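Local coordinates for putative hydrogenase (Pyrococcus furiosus, PDB 3LYU) that probably serves, as a whole protein, as an oxidoreductase binding FAD and a [2Fe-2S] cluster, seen here as one alpha-beta domain, at the interface of chains A and B. Sequence-based numbering; all coordinates share one arbitrary frame. Chains: chain A/B, Putative hydrogenase.

Contact 1: the interface of chains A and B. Residues chain A 117, 120-121; chain B 8-10.
The first turn of helix 117-130 of chain A, with A:Val117, A:Gln120 and A:Lys121, meets the loop at the start of the construct in chain B, at B:Pro8, B:Leu9 and B:Gly10; in the intact protein this loop would continue from the preceding region. Both chains are copies of an alpha-beta domain of a protein resembling the electron-transfer subunits of the dihydroorotate dehydrogenase B type, the part that probably follows the FAD-binding region. B:Pro8 puts its ring corner against the helix backbone: CG lies 3.5 Å from the carbonyl O of A:Gln120 and 3.8 Å from CA of A:Lys121. Beside it, CB of A:Gln120 comes to 3.9 Å from CG of B:Pro8, a contact made by the root of the glutamine and not by its amide. A:Lys121 is stretched out beyond CG (chi2 -172°, chi3 173°), which runs its methylenes obliquely across B:Pro8, over its carbonyl oxygen. Two of them rest on that oxygen from one side: CG of A:Lys121 sits 3.4 Å from O of B:Pro8, and CE reaches the same oxygen at 3.3 Å. Past this point CE of A:Lys121 also brushes CD2 of B:Leu9 at 4.2 Å. On the other flank A:Val117 uses one branch: CG1 takes the place between the backbone N and the carbonyl carbon (chi1 63°), which leaves CG2 anti to N and turned to the loop. There CG2 of A:Val117 touches the carbonyl O of B:Leu9 at 3.3 Å and CA of the same leucine at 4.0 Å. B:Gly10 adds little beyond its backbone N near that methyl.

Contact 2: the interface of chains A and B. Residues chain A 28, 31, 56-59; chain B 84-85, 88.
B:Phe84, the first residue of helix 84-104 of chain B, enters chain A between the segment A:Pro56 to A:Ile59 and A:Thr28. In this domain, from a protein resembling the electron-transfer subunits of dihydroorotate dehydrogenase B, A:Thr28 sits in the turn between strand 20-26 and helix 29-42, which in such a reductase-like fold is probably the nucleotide-binding turn. Following the phenylalanine outward, CB of B:Phe84 lies 3.6 Å from the carbonyl O of A:Val58 and also meets the CD1 methyl of A:Ile59. CG is anti to the backbone N (chi1 -161°), which swings the ring toward A:Met57, a selenomethionine. Of the two ortho carbons of B:Phe84, CD1 approaches the carbonyl O of A:Pro56 and CD2 that of A:Met57, each at 3.4 Å. CA of A:Met57 stands over one face, 3.8 Å from the ring centroid and offset toward the rim, a CH-pi contact. Farther out, CE1 of B:Phe84 meets CG of A:Met57 at 3.5 Å. At the tip, CZ touches the CE methyl of A:Met57, brought there by the bend at its chi3 (51°). In the ring plane, the CG2 methyl of A:Thr28 abuts the edge at CE2. An alanine in place of B:Phe84 would probably open a gap between the chains, leaving the A:Met57 side chain without its ring partner and freer to turn. Further along the helix, CD1 of A:Ile59 packs on CB of B:Leu85 at 3.5 Å, while the CE methyl of B:Met88, also selenomethionine, meets CG2 of A:Thr28 at 3.6 Å. A:Val31 contributes a looser contact, its CG2 lying 4.3 Å from the SE of B:Met88.

Contact 1: the interface of chains A and B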
loop_
_atom_site.group_PDB
_atom_site.type_symbol
_atom_site.label_atom_id
_atom_site.label_comp_id
_atom_site.label_asym_id
_atom_site.label_seq_id
_atom_site.Cartn_x
_atom_site.Cartn_y
_atom_site.Cartn_z
ATOM N N VAL A 117 13.257 8.035 11.470
ATOM C CA VAL A 117 12.098 8.823 11.072
ATOM C C VAL A 117 12.111 10.244 11.630
ATOM O O VAL A 117 11.348 11.104 11.193
ATOM C CB VAL A 117 10.788 8.093 11.478
ATOM C CG1 VAL A 117 10.710 7.969 12.975
ATOM C CG2 VAL A 117 9.577 8.822 10.925
ATOM N N GLN A 120 14.204 12.060 8.978
ATOM C CA GLN A 120 13.492 12.087 7.720
ATOM C C GLN A 120 12.526 13.253 7.744
ATOM O O GLN A 120 12.248 13.867 6.720
ATOM C CB GLN A 120 12.744 10.775 7.508
ATOM C CG GLN A 120 13.663 9.589 7.364
ATOM C CD GLN A 120 12.974 8.397 6.779
ATOM O OE1 GLN A 120 12.082 7.828 7.388
ATOM N NE2 GLN A 120 13.376 8.013 5.581
ATOM N N LYS A 121 12.022 13.559 8.929
ATOM C CA LYS A 121 11.093 14.662 9.095
ATOM C C LYS A 121 11.829 15.974 8.932
ATOM O O LYS A 121 11.424 16.834 8.158
ATOM C CB LYS A 121 10.465 14.620 10.483
ATOM C CG LYS A 121 9.493 13.492 10.711
ATOM C CD LYS A 121 8.799 13.669 12.041
ATOM C CE LYS A 121 7.700 12.640 12.233
ATOM N NZ LYS A 121 6.976 12.851 13.525
ATOM N N PRO B 8 6.917 12.243 6.366
ATOM C CA PRO B 8 7.226 10.928 6.933
ATOM C C PRO B 8 6.786 10.784 8.377
ATOM O O PRO B 8 7.015 11.674 9.197
ATOM C CB PRO B 8 8.739 10.836 6.783
ATOM C CG PRO B 8 9.163 12.230 6.953
ATOM C CD PRO B 8 8.158 12.995 6.118
ATOM N N LEU B 9 6.151 9.658 8.679
ATOM C CA LEU B 9 5.680 9.388 10.033
ATOM C C LEU B 9 6.221 8.056 10.547
ATOM O O LEU B 9 6.854 7.303 9.800
ATOM C CB LEU B 9 4.152 9.371 10.065
ATOM C CG LEU B 9 3.446 10.664 9.658
ATOM C CD1 LEU B 9 1.971 10.506 9.918
ATOM C CD2 LEU B 9 3.994 11.850 10.445
ATOM N N GLY B 10 5.978 7.770 11.824
ATOM C CA GLY B 10 6.443 6.516 12.387
ATOM C C GLY B 10 5.745 5.356 11.715
ATOM O O GLY B 10 4.698 5.521 11.092
#

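Contact 2: the interface of chains A and B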
loop_
_atom_site.group_PDB
_atom_site.type_symbol
_atom_site.label_atom_id
_atom_site.label_comp_id
_atom_site.label_asym_id
_atom_site.label_seq_id
_atom_site.Cartn_x
_atom_site.Cartn_y
_atom_site.Cartn_z
ATOM N N THR A 28 23.627 3.901 9.717
ATOM C CA THR A 28 23.754 2.674 8.935
ATOM C C THR A 28 22.772 2.639 7.772
ATOM O O THR A 28 22.741 1.686 6.998
ATOM C CB THR A 28 23.501 1.423 9.788
ATOM O OG1 THR A 28 22.105 1.333 10.104
ATOM C CG2 THR A 28 24.322 1.482 11.072
ATOM N N VAL A 31 23.970 1.765 4.123
ATOM C CA VAL A 31 24.137 0.408 3.612
ATOM C C VAL A 31 23.031 0.083 2.607
ATOM O O VAL A 31 23.272 -0.491 1.540
ATOM C CB VAL A 31 24.080 -0.600 4.752
ATOM C CG1 VAL A 31 24.334 -1.992 4.223
ATOM C CG2 VAL A 31 25.091 -0.229 5.806
ATOM N N PRO A 56 33.417 7.338 13.808
ATOM C CA PRO A 56 33.716 5.900 13.855
ATOM C C PRO A 56 32.677 4.995 13.181
ATOM O O PRO A 56 32.630 3.797 13.455
ATOM C CB PRO A 56 33.811 5.626 15.355
ATOM C CG PRO A 56 32.761 6.531 15.906
ATOM C CD PRO A 56 33.018 7.826 15.144
HETATM N N MSE A 57 31.859 5.553 12.297
HETATM C CA MSE A 57 30.833 4.756 11.648
HETATM C C MSE A 57 30.678 4.874 10.144
HETATM O O MSE A 57 29.730 4.322 9.580
HETATM C CB MSE A 57 29.487 5.052 12.278
HETATM C CG MSE A 57 29.376 4.614 13.706
HETATM SE SE MSE A 57 27.620 4.978 14.336
HETATM C CE MSE A 57 26.560 4.155 12.940
ATOM N N VAL A 58 31.568 5.597 9.483
ATOM C CA VAL A 58 31.443 5.709 8.037
ATOM C C VAL A 58 31.749 4.339 7.421
ATOM O O VAL A 58 32.609 3.597 7.902
ATOM C CB VAL A 58 32.347 6.881 7.443
ATOM C CG1 VAL A 58 33.509 7.197 8.359
ATOM C CG2 VAL A 58 32.841 6.532 6.054
ATOM N N ILE A 59 30.997 3.985 6.387
ATOM C CA ILE A 59 31.178 2.704 5.715
ATOM C C ILE A 59 30.837 2.864 4.229
ATOM O O ILE A 59 30.132 3.798 3.863
ATOM C CB ILE A 59 30.262 1.611 6.380
ATOM C CG1 ILE A 59 30.648 0.207 5.882
ATOM C CG2 ILE A 59 28.796 1.921 6.111
ATOM C CD1 ILE A 59 32.075 -0.216 6.253
ATOM N N PHE B 84 33.848 -0.303 9.691
ATOM C CA PHE B 84 32.562 -0.405 10.352
ATOM C C PHE B 84 31.776 -1.660 9.978
ATOM O O PHE B 84 30.979 -2.166 10.764
ATOM C CB PHE B 84 31.725 0.839 10.066
ATOM C CG PHE B 84 30.609 1.024 11.030
ATOM C CD1 PHE B 84 30.871 1.072 12.392
ATOM C CD2 PHE B 84 29.298 1.113 10.592
ATOM C CE1 PHE B 84 29.844 1.203 13.300
ATOM C CE2 PHE B 84 28.260 1.243 11.490
ATOM C CZ PHE B 84 28.525 1.289 12.846
ATOM N N LEU B 85 32.000 -2.157 8.773
ATOM C CA LEU B 85 31.324 -3.358 8.309
ATOM C C LEU B 85 31.655 -4.547 9.216
ATOM O O LEU B 85 30.776 -5.316 9.604
ATOM C CB LEU B 85 31.765 -3.661 6.881
ATOM C CG LEU B 85 31.140 -4.902 6.248
ATOM C CD1 LEU B 85 29.638 -4.675 6.092
ATOM C CD2 LEU B 85 31.798 -5.182 4.890
HETATM N N MSE B 88 29.631 -4.185 12.436
HETATM C CA MSE B 88 28.201 -4.411 12.353
HETATM C C MSE B 88 27.942 -5.899 12.362
HETATM O O MSE B 88 26.908 -6.358 12.845
HETATM C CB MSE B 88 27.652 -3.810 11.071
HETATM C CG MSE B 88 27.833 -2.307 10.977
HETATM SE SE MSE B 88 26.919 -1.569 9.450
HETATM C CE MSE B 88 25.100 -1.895 9.964
#

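Contact 1 and contact 2 lie about 22 Å apart, measured between the centres of their C-alpha atoms, and share no residues. They draw on different elements: the start of helix 117-130 and the opposing loop that begins the construct in one, helix 84-104 and the 55-57 region in the other. Because the interface is two-fold symmetric, each has a twin with the chains exchanged, so both chains supply both halves. Gripping the neighbour at separated places would probably resist rocking of one domain on the other. The assembly holds six copies, but the structure alone does not show whether this pair forms in the full-length protein.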